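Local coordinates for lipoprotein signal peptidase (Staphylococcus aureus, PDB 6RYO) that cleaves the signal peptides from prolipoproteins in the bacterial cell membrane, as an aspartic-type endopeptidase of the peptidase A8 family, at residues L122-A125 against G126-N130; S34-I37 against A38-V42. One frame throughout, in Å; residues are numbered along the deposited sequence.

Interaction 1. Residues L122-A125 against G126-N130; sequences LLFA and GALGN. With OLC ((2R)-2,3-dihydroxypropyl (9Z)-octadec-9-enoate), chain E.
The Phe124 ring takes the glyceryl ester end of a monoolein (OLC, chain E) over one face, while Leu128, one helical turn further on, approaches obliquely. Ester oxygen O20 of that lipid sits 3.8 Å above the plane of the Phe124 ring, shifted toward the rim, and Phe124 CE1 is 3.6 Å from lipid carbon C2. The same ring carbon, CE1 of Phe124, meets the CD2 methyl of Leu128 at 4.0 Å. Phe124 points CG opposite its own backbone N (chi1 -168°), and this swings the ring forward along the helix, toward Leu128. Leu128 CD2 also lies 4.0 Å from lipid C5, so the acyl chain runs on from the aromatic ring to the leucine methyl.

Beneath these side chains the pairing is that of a regular alpha-helix, i to i+4. Leu128 N donates to Phe124 O at 3.0 Å, with an N-H...O angle of 158°; Ala127 N, bonded to Leu123 O, makes a weak second hydrogen bond to Phe124 O. Gly126 N donates to Leu122 O at 3.1 Å, and that oxygen also accepts from Ser162 OG.

At the far end, Asn130 ND2 hydrogen-bonds Asp160 OD1, a predicted active-site residue, and the backbone of the bound peptide. Residues 122-130 lie within helix 114-137, near the centre of the chain: Leu122 leans on helix 158-174, Phe124 and Ala127 touch helix 87-108, and Ala125 packs on helix 31-55.

Interaction 2. Residues S34-I37 against A38-V42; sequences SILI and AVFVV. With OLC ((2R)-2,3-dihydroxypropyl (9Z)-octadec-9-enoate), chain E; OLC ((2R)-2,3-dihydroxypropyl (9Z)-octadec-9-enoate), chain F; OLC ((2R)-2,3-dihydroxypropyl (9Z)-octadec-9-enoate), chain C.
Ser34 O accepts from Ala38 N at 3.0 Å, the first of four i to i+4 bonds that join 34-37 to 38-42 in the transmembrane alpha-helix 31-55. The Ser34 hydroxyl turns back to hydrogen-bond Phe30 O, and Ser34 packs on Gln117 of helix 114-137.

Ile35 comes next, on a side shared with Val39. Its CG2 methyl meets Val39 CG2 at 3.9 Å, the two side chains crossing obliquely. The modelled Val39 N to Ile35 O separation is unusually short, so its exact length is doubtful.

Leu36 then bends its side chain toward the lipid. CG stands between the backbone N and the carbonyl carbon (chi1 68°), and CD1 comes 3.3 Å from ester oxygen O20 of one monoolein (OLC, chain F). CD1 of Leu36 is also 4.1 Å from CD2 of Phe40, a loose apolar contact with the exposed ring.

Ile37, on the buried side, spreads its branches between two lipids and the protein: CD1 lies 3.8 Å from C5 of a second monoolein (OLC, chain C), CG1 reaches the chain F lipid, and the residue packs on Val118 and Ser121 of helix 114-137. Ile37 O accepts from Val41 N, and the CG2 methyl of Val41 lies against both this carbonyl and the chain C lipid.

Across the helix, Ala38 and Val42 face a third monoolein (OLC, chain E). Phe40 N donates to Leu36 O at 2.8 Å, and Phe40 CD2, at the ring edge, lies 3.1 Å from that oxygen, a close contact and not a second hydrogen bond.

In the fold
Interactions 1 and 2 belong to adjacent transmembrane helices, their centres about 9 Å apart. They meet around Ala125, whose CB is 3.7 Å from Val41 CG1 and equally 3.7 Å from the CA of Ala38; the pairing of the two alanines lets the backbones approach closely. A turn earlier on 114-137, Leu122 CD2 touches Ile37 CG2 at 4.0 Å. The chain E monoolein joins both, its glyceryl ester end against Phe124 and its chain along Ala38 and Val42. Interaction 1 is nearer the predicted active site: Gly126 is about 7 Å from the side chain of Asp160, whereas the Val41 side chain stays about 10 Å from it.

Interaction 1. Residues L122-A125 against G126-N130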
ATOM      1  N   LEU A 122      -6.155  -4.767  -4.044  1.00 23.98           N
ATOM      2  CA  LEU A 122      -5.001  -3.875  -4.071  1.00 21.06           C
ATOM      3  C   LEU A 122      -5.083  -2.836  -2.961  1.00 20.10           C
ATOM      4  O   LEU A 122      -4.065  -2.487  -2.348  1.00 22.83           O
ATOM      5  CB  LEU A 122      -4.892  -3.197  -5.435  1.00 20.84           C
ATOM      6  CG  LEU A 122      -4.567  -4.123  -6.609  1.00 22.87           C
ATOM      7  CD1 LEU A 122      -4.443  -3.331  -7.902  1.00 21.99           C
ATOM      8  CD2 LEU A 122      -3.290  -4.901  -6.324  1.00 20.46           C
ATOM      9  N   LEU A 123      -6.286  -2.318  -2.698  1.00 15.98           N
ATOM     10  CA  LEU A 123      -6.467  -1.407  -1.574  1.00 13.71           C
ATOM     11  C   LEU A 123      -6.275  -2.129  -0.245  1.00 23.08           C
ATOM     12  O   LEU A 123      -5.630  -1.600   0.669  1.00 29.85           O
ATOM     13  CB  LEU A 123      -7.851  -0.762  -1.635  1.00 10.72           C
ATOM     14  CG  LEU A 123      -8.199   0.085  -2.863  1.00 14.81           C
ATOM     15  CD1 LEU A 123      -9.665   0.500  -2.830  1.00 19.37           C
ATOM     16  CD2 LEU A 123      -7.307   1.303  -2.939  1.00 15.79           C
ATOM     17  N   PHE A 124      -6.827  -3.337  -0.120  1.00 20.62           N
ATOM     18  CA  PHE A 124      -6.706  -4.084   1.129  1.00 21.37           C
ATOM     19  C   PHE A 124      -5.256  -4.465   1.400  1.00 21.58           C
ATOM     20  O   PHE A 124      -4.758  -4.291   2.518  1.00 25.90           O
ATOM     21  CB  PHE A 124      -7.591  -5.332   1.083  1.00 16.94           C
ATOM     22  CG  PHE A 124      -7.753  -6.017   2.415  1.00 18.06           C
ATOM     23  CD1 PHE A 124      -6.763  -6.851   2.913  1.00 19.85           C
ATOM     24  CD2 PHE A 124      -8.905  -5.838   3.161  1.00 22.46           C
ATOM     25  CE1 PHE A 124      -6.916  -7.481   4.135  1.00 21.37           C
ATOM     26  CE2 PHE A 124      -9.065  -6.466   4.382  1.00 27.28           C
ATOM     27  CZ  PHE A 124      -8.069  -7.288   4.870  1.00 24.50           C
ATOM     28  N   ALA A 125      -4.564  -4.994   0.386  1.00 17.47           N
ATOM     29  CA  ALA A 125      -3.186  -5.437   0.579  1.00 14.93           C
ATOM     30  C   ALA A 125      -2.264  -4.264   0.889  1.00 18.56           C
ATOM     31  O   ALA A 125      -1.385  -4.367   1.754  1.00 18.20           O
ATOM     32  CB  ALA A 125      -2.698  -6.187  -0.660  1.00 17.12           C
ATOM     33  N   GLY A 126      -2.445  -3.140   0.189  1.00 18.88           N
ATOM     34  CA  GLY A 126      -1.604  -1.982   0.440  1.00 11.09           C
ATOM     35  C   GLY A 126      -1.789  -1.392   1.825  1.00 14.06           C
ATOM     36  O   GLY A 126      -0.845  -0.842   2.399  1.00 19.25           O
ATOM     37  N   ALA A 127      -3.000  -1.491   2.380  1.00 15.92           N
ATOM     38  CA  ALA A 127      -3.237  -1.004   3.734  1.00 16.54           C
ATOM     39  C   ALA A 127      -2.684  -1.967   4.778  1.00 22.70           C
ATOM     40  O   ALA A 127      -2.129  -1.533   5.794  1.00 26.78           O
ATOM     41  CB  ALA A 127      -4.732  -0.783   3.960  1.00 13.76           C
ATOM     42  N   LEU A 128      -2.836  -3.273   4.545  1.00 24.42           N
ATOM     43  CA  LEU A 128      -2.350  -4.271   5.497  1.00 18.55           C
ATOM     44  C   LEU A 128      -0.826  -4.277   5.571  1.00 22.66           C
ATOM     45  O   LEU A 128      -0.253  -4.450   6.655  1.00 28.65           O
ATOM     46  CB  LEU A 128      -2.878  -5.655   5.114  1.00 17.75           C
ATOM     47  CG  LEU A 128      -2.518  -6.816   6.043  1.00 16.24           C
ATOM     48  CD1 LEU A 128      -2.869  -6.481   7.489  1.00 14.39           C
ATOM     49  CD2 LEU A 128      -3.231  -8.082   5.597  1.00 10.83           C
ATOM     50  N   GLY A 129      -0.154  -4.105   4.428  1.00 14.60           N
ATOM     51  CA  GLY A 129       1.302  -4.101   4.424  1.00  5.51           C
ATOM     52  C   GLY A 129       1.884  -3.019   5.314  1.00 11.50           C
ATOM     53  O   GLY A 129       2.812  -3.268   6.090  1.00 17.14           O
ATOM     54  N   ASN A 130       1.352  -1.795   5.207  1.00 13.02           N
ATOM     55  CA  ASN A 130       1.773  -0.730   6.111  1.00 16.26           C
ATOM     56  C   ASN A 130       1.287  -0.982   7.534  1.00 23.72           C
ATOM     57  O   ASN A 130       1.956  -0.590   8.497  1.00 28.95           O
ATOM     58  CB  ASN A 130       1.263   0.623   5.612  1.00 15.97           C
ATOM     59  CG  ASN A 130       2.075   1.163   4.451  1.00 19.70           C
ATOM     60  OD1 ASN A 130       3.254   0.847   4.309  1.00 19.48           O
ATOM     61  ND2 ASN A 130       1.442   1.977   3.612  1.00 21.72           N
TER
HETATM   62  C10 OLC E 203       1.571 -13.543   4.266  1.00 40.93           C
HETATM   63  C9  OLC E 203       0.521 -12.767   4.092  1.00 45.99           C
HETATM   64  C11 OLC E 203       1.394 -15.058   4.357  1.00 36.27           C
HETATM   65  C8  OLC E 203      -0.872 -13.380   3.984  1.00 51.10           C
HETATM   66  C24 OLC E 203     -12.039  -9.950   0.133  1.00 66.21           C
HETATM   67  C12 OLC E 203       2.754 -15.705   4.598  1.00 35.20           C
HETATM   68  C7  OLC E 203      -1.918 -12.286   4.183  1.00 53.85           C
HETATM   69  C6  OLC E 203      -2.157 -11.561   2.861  1.00 55.09           C
HETATM   70  C5  OLC E 203      -3.575 -11.000   2.854  1.00 54.74           C
HETATM   71  C4  OLC E 203      -4.571 -12.157   2.924  1.00 55.91           C
HETATM   72  C3  OLC E 203      -5.948 -11.629   3.321  1.00 58.50           C
HETATM   73  C2  OLC E 203      -6.374 -10.532   2.348  1.00 62.48           C
HETATM   74  C21 OLC E 203      -9.905  -9.648   1.364  1.00 66.68           C
HETATM   75  C1  OLC E 203      -7.898 -10.463   2.275  1.00 66.11           C
HETATM   76  C22 OLC E 203     -10.539  -9.709  -0.021  1.00 63.67           C
HETATM   77  O19 OLC E 203      -8.557 -11.037   3.077  1.00 65.71           O
HETATM   78  O25 OLC E 203     -12.251 -11.232   0.656  1.00 66.84           O
HETATM   79  O23 OLC E 203     -10.319  -8.497  -0.683  1.00 59.68           O
HETATM   80  O20 OLC E 203      -8.512  -9.731   1.250  1.00 68.22           O

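Interaction 2. Residues S34-I37 against A38-V42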
ATOM      1  N   SER A  34      -8.704 -12.910  -5.616  1.00 20.33           N
ATOM      2  CA  SER A  34      -8.531 -11.714  -4.793  1.00 18.21           C
ATOM      3  C   SER A  34      -7.511 -11.931  -3.681  1.00 25.05           C
ATOM      4  O   SER A  34      -6.679 -11.054  -3.416  1.00 32.29           O
ATOM      5  CB  SER A  34      -9.878 -11.291  -4.209  1.00 15.45           C
ATOM      6  OG  SER A  34     -10.811 -11.027  -5.242  1.00 17.16           O
ATOM      7  N   ILE A  35      -7.555 -13.092  -3.023  1.00 21.91           N
ATOM      8  CA  ILE A  35      -6.708 -13.314  -1.853  1.00 19.54           C
ATOM      9  C   ILE A  35      -5.247 -13.477  -2.261  1.00 27.27           C
ATOM     10  O   ILE A  35      -4.352 -12.868  -1.662  1.00 38.39           O
ATOM     11  CB  ILE A  35      -7.213 -14.524  -1.048  1.00 21.98           C
ATOM     12  CG1 ILE A  35      -8.518 -14.163  -0.331  1.00 26.24           C
ATOM     13  CG2 ILE A  35      -6.154 -14.995  -0.061  1.00 23.73           C
ATOM     14  CD1 ILE A  35      -8.994 -15.216   0.633  1.00 29.44           C
ATOM     15  N   LEU A  36      -4.976 -14.294  -3.284  1.00 28.98           N
ATOM     16  CA  LEU A  36      -3.589 -14.491  -3.695  1.00 34.71           C
ATOM     17  C   LEU A  36      -3.007 -13.248  -4.355  1.00 34.09           C
ATOM     18  O   LEU A  36      -1.781 -13.093  -4.383  1.00 38.18           O
ATOM     19  CB  LEU A  36      -3.461 -15.711  -4.618  1.00 39.99           C
ATOM     20  CG  LEU A  36      -4.032 -15.761  -6.037  1.00 46.83           C
ATOM     21  CD1 LEU A  36      -3.040 -15.207  -7.037  1.00 49.76           C
ATOM     22  CD2 LEU A  36      -4.393 -17.192  -6.402  1.00 50.03           C
ATOM     23  N   ILE A  37      -3.851 -12.361  -4.887  1.00 31.81           N
ATOM     24  CA  ILE A  37      -3.381 -11.026  -5.244  1.00 27.51           C
ATOM     25  C   ILE A  37      -2.929 -10.287  -3.992  1.00 23.60           C
ATOM     26  O   ILE A  37      -1.834  -9.717  -3.944  1.00 22.68           O
ATOM     27  CB  ILE A  37      -4.476 -10.249  -5.999  1.00 30.55           C
ATOM     28  CG1 ILE A  37      -4.551 -10.707  -7.455  1.00 29.58           C
ATOM     29  CG2 ILE A  37      -4.219  -8.753  -5.927  1.00 32.45           C
ATOM     30  CD1 ILE A  37      -5.566  -9.952  -8.287  1.00 26.47           C
ATOM     31  N   ALA A  38      -3.764 -10.304  -2.951  1.00 26.32           N
ATOM     32  CA  ALA A  38      -3.379  -9.702  -1.680  1.00 23.02           C
ATOM     33  C   ALA A  38      -2.195 -10.432  -1.061  1.00 24.90           C
ATOM     34  O   ALA A  38      -1.338  -9.809  -0.424  1.00 29.66           O
ATOM     35  CB  ALA A  38      -4.570  -9.694  -0.720  1.00 20.69           C
ATOM     36  N   VAL A  39      -2.126 -11.753  -1.238  1.00 22.51           N
ATOM     37  CA  VAL A  39      -1.000 -12.516  -0.705  1.00 20.71           C
ATOM     38  C   VAL A  39       0.295 -12.107  -1.396  1.00 21.21           C
ATOM     39  O   VAL A  39       1.298 -11.807  -0.739  1.00 22.54           O
ATOM     40  CB  VAL A  39      -1.261 -14.027  -0.840  1.00 24.45           C
ATOM     41  CG1 VAL A  39       0.031 -14.807  -0.663  1.00 22.55           C
ATOM     42  CG2 VAL A  39      -2.293 -14.477   0.184  1.00 25.53           C
ATOM     43  N   PHE A  40       0.291 -12.076  -2.732  1.00 24.42           N
ATOM     44  CA  PHE A  40       1.509 -11.750  -3.468  1.00 26.82           C
ATOM     45  C   PHE A  40       1.965 -10.317  -3.213  1.00 29.99           C
ATOM     46  O   PHE A  40       3.170 -10.050  -3.188  1.00 31.70           O
ATOM     47  CB  PHE A  40       1.302 -11.983  -4.967  1.00 29.13           C
ATOM     48  CG  PHE A  40       1.676 -13.368  -5.424  1.00 30.55           C
ATOM     49  CD1 PHE A  40       3.005 -13.747  -5.512  1.00 30.20           C
ATOM     50  CD2 PHE A  40       0.699 -14.287  -5.772  1.00 31.13           C
ATOM     51  CE1 PHE A  40       3.353 -15.018  -5.933  1.00 30.64           C
ATOM     52  CE2 PHE A  40       1.040 -15.559  -6.193  1.00 32.29           C
ATOM     53  CZ  PHE A  40       2.369 -15.924  -6.275  1.00 32.70           C
ATOM     54  N   VAL A  41       1.027  -9.387  -3.020  1.00 30.14           N
ATOM     55  CA  VAL A  41       1.401  -7.999  -2.758  1.00 27.61           C
ATOM     56  C   VAL A  41       2.029  -7.865  -1.376  1.00 32.74           C
ATOM     57  O   VAL A  41       3.068  -7.217  -1.208  1.00 42.26           O
ATOM     58  CB  VAL A  41       0.182  -7.071  -2.917  1.00 26.78           C
ATOM     59  CG1 VAL A  41       0.511  -5.673  -2.413  1.00 24.10           C
ATOM     60  CG2 VAL A  41      -0.255  -7.016  -4.368  1.00 28.54           C
ATOM     61  N   VAL A  42       1.405  -8.473  -0.364  1.00 26.33           N
ATOM     62  CA  VAL A  42       1.914  -8.366   1.002  1.00 16.15           C
ATOM     63  C   VAL A  42       3.275  -9.039   1.123  1.00 22.54           C
ATOM     64  O   VAL A  42       4.181  -8.522   1.790  1.00 29.82           O
ATOM     65  CB  VAL A  42       0.900  -8.957   1.999  1.00 11.93           C
ATOM     66  CG1 VAL A  42       1.517  -9.068   3.383  1.00 10.79           C
ATOM     67  CG2 VAL A  42      -0.346  -8.098   2.046  1.00 10.86           C
TER
HETATM   68  C10 OLC E 203       1.571 -13.543   4.266  1.00 40.93           C
HETATM   69  C9  OLC E 203       0.521 -12.767   4.092  1.00 45.99           C
HETATM   70  C11 OLC E 203       1.394 -15.058   4.357  1.00 36.27           C
HETATM   71  C8  OLC E 203      -0.872 -13.380   3.984  1.00 51.10           C
HETATM   72  C24 OLC E 203     -12.039  -9.950   0.133  1.00 66.21           C
HETATM   73  C12 OLC E 203       2.754 -15.705   4.598  1.00 35.20           C
HETATM   74  C7  OLC E 203      -1.918 -12.286   4.183  1.00 53.85           C
HETATM   75  C6  OLC E 203      -2.157 -11.561   2.861  1.00 55.09           C
HETATM   76  C5  OLC E 203      -3.575 -11.000   2.854  1.00 54.74           C
HETATM   77  C4  OLC E 203      -4.571 -12.157   2.924  1.00 55.91           C
HETATM   78  C3  OLC E 203      -5.948 -11.629   3.321  1.00 58.50           C
HETATM   79  C2  OLC E 203      -6.374 -10.532   2.348  1.00 62.48           C
HETATM   80  C21 OLC E 203      -9.905  -9.648   1.364  1.00 66.68           C
HETATM   81  C1  OLC E 203      -7.898 -10.463   2.275  1.00 66.11           C
HETATM   82  C22 OLC E 203     -10.539  -9.709  -0.021  1.00 63.67           C
HETATM   83  O19 OLC E 203      -8.557 -11.037   3.077  1.00 65.71           O
HETATM   84  O25 OLC E 203     -12.251 -11.232   0.656  1.00 66.84           O
HETATM   85  O23 OLC E 203     -10.319  -8.497  -0.683  1.00 59.68           O
HETATM   86  O20 OLC E 203      -8.512  -9.731   1.250  1.00 68.22           O
HETATM   87  C10 OLC F 204       4.064  -7.648  -8.456  1.00 56.04           C
HETATM   88  C9  OLC F 204       2.998  -8.417  -8.483  1.00 55.84           C
HETATM   89  C11 OLC F 204       4.450  -6.901  -7.181  1.00 54.91           C
HETATM   90  C8  OLC F 204       2.123  -8.580  -7.239  1.00 52.75           C
HETATM   91  C24 OLC F 204      -5.566 -17.389 -10.911  1.00 55.88           C
HETATM   92  C12 OLC F 204       5.883  -6.392  -7.326  1.00 55.84           C
HETATM   93  C7  OLC F 204       0.861  -9.383  -7.558  1.00 49.94           C
HETATM   94  C13 OLC F 204       6.405  -5.927  -5.969  1.00 54.34           C
HETATM   95  C6  OLC F 204       0.863  -9.859  -9.010  1.00 42.97           C
HETATM   96  C14 OLC F 204       7.892  -6.258  -5.863  1.00 51.72           C
HETATM   97  C5  OLC F 204      -0.363 -10.729  -9.273  1.00 36.72           C
HETATM   98  C4  OLC F 204      -0.084 -12.155  -8.806  1.00 31.09           C
HETATM   99  C3  OLC F 204      -0.851 -13.130  -9.693  1.00 30.71           C
HETATM  100  C2  OLC F 204      -2.350 -12.850  -9.598  1.00 33.63           C
HETATM  101  C21 OLC F 204      -5.048 -14.942 -10.836  1.00 44.22           C
HETATM  102  C1  OLC F 204      -3.080 -13.681 -10.648  1.00 38.48           C
HETATM  103  C22 OLC F 204      -5.141 -16.175 -11.735  1.00 53.68           C
HETATM  104  O19 OLC F 204      -3.062 -13.343 -11.784  1.00 45.99           O
HETATM  105  O25 OLC F 204      -6.646 -18.033 -11.528  1.00 59.05           O
HETATM  106  O23 OLC F 204      -6.083 -15.942 -12.746  1.00 60.11           O
HETATM  107  O20 OLC F 204      -3.765 -14.847 -10.285  1.00 39.92           O
HETATM  108  C18 OLC C 201       7.277  -1.003  -7.737  1.00 49.09           C
HETATM  109  C10 OLC C 201      -0.234  -4.145  -8.097  1.00 56.68           C
HETATM  110  C9  OLC C 201      -0.816  -4.870  -9.031  1.00 59.77           C
HETATM  111  C17 OLC C 201       5.802  -0.676  -7.525  1.00 48.44           C
HETATM  112  C11 OLC C 201       0.757  -4.785  -7.127  1.00 49.32           C
HETATM  113  C8  OLC C 201      -0.510  -6.362  -9.158  1.00 56.50           C
HETATM  114  C24 OLC C 201      -8.393 -11.708 -16.395  1.00 72.23           C
HETATM  115  C16 OLC C 201       4.980  -1.409  -8.580  1.00 51.78           C
HETATM  116  C12 OLC C 201       1.611  -3.698  -6.481  1.00 40.61           C
HETATM  117  C7  OLC C 201      -0.889  -6.855 -10.555  1.00 53.81           C
HETATM  118  C15 OLC C 201       4.904  -2.885  -8.202  1.00 54.72           C
HETATM  119  C13 OLC C 201       2.516  -3.086  -7.546  1.00 43.69           C
HETATM  120  C6  OLC C 201      -2.407  -6.842 -10.726  1.00 50.11           C
HETATM  121  C14 OLC C 201       3.949  -3.053  -7.024  1.00 50.34           C
HETATM  122  C5  OLC C 201      -2.976  -8.229 -10.434  1.00 50.29           C
HETATM  123  C4  OLC C 201      -3.101  -9.027 -11.732  1.00 50.27           C
HETATM  124  C3  OLC C 201      -4.578  -9.221 -12.068  1.00 52.38           C
HETATM  125  C2  OLC C 201      -4.840 -10.691 -12.393  1.00 57.57           C
HETATM  126  C21 OLC C 201      -6.534 -11.974 -14.754  1.00 70.11           C
HETATM  127  C1  OLC C 201      -6.323 -10.887 -12.697  1.00 63.76           C
HETATM  128  C22 OLC C 201      -7.677 -12.689 -15.469  1.00 74.07           C
HETATM  129  O19 OLC C 201      -7.110 -10.068 -12.360  1.00 66.43           O
HETATM  130  O25 OLC C 201      -9.662 -12.211 -16.704  1.00 69.87           O
HETATM  131  O23 OLC C 201      -7.168 -13.759 -16.214  1.00 78.00           O
HETATM  132  O20 OLC C 201      -6.756 -12.031 -13.376  1.00 66.06           O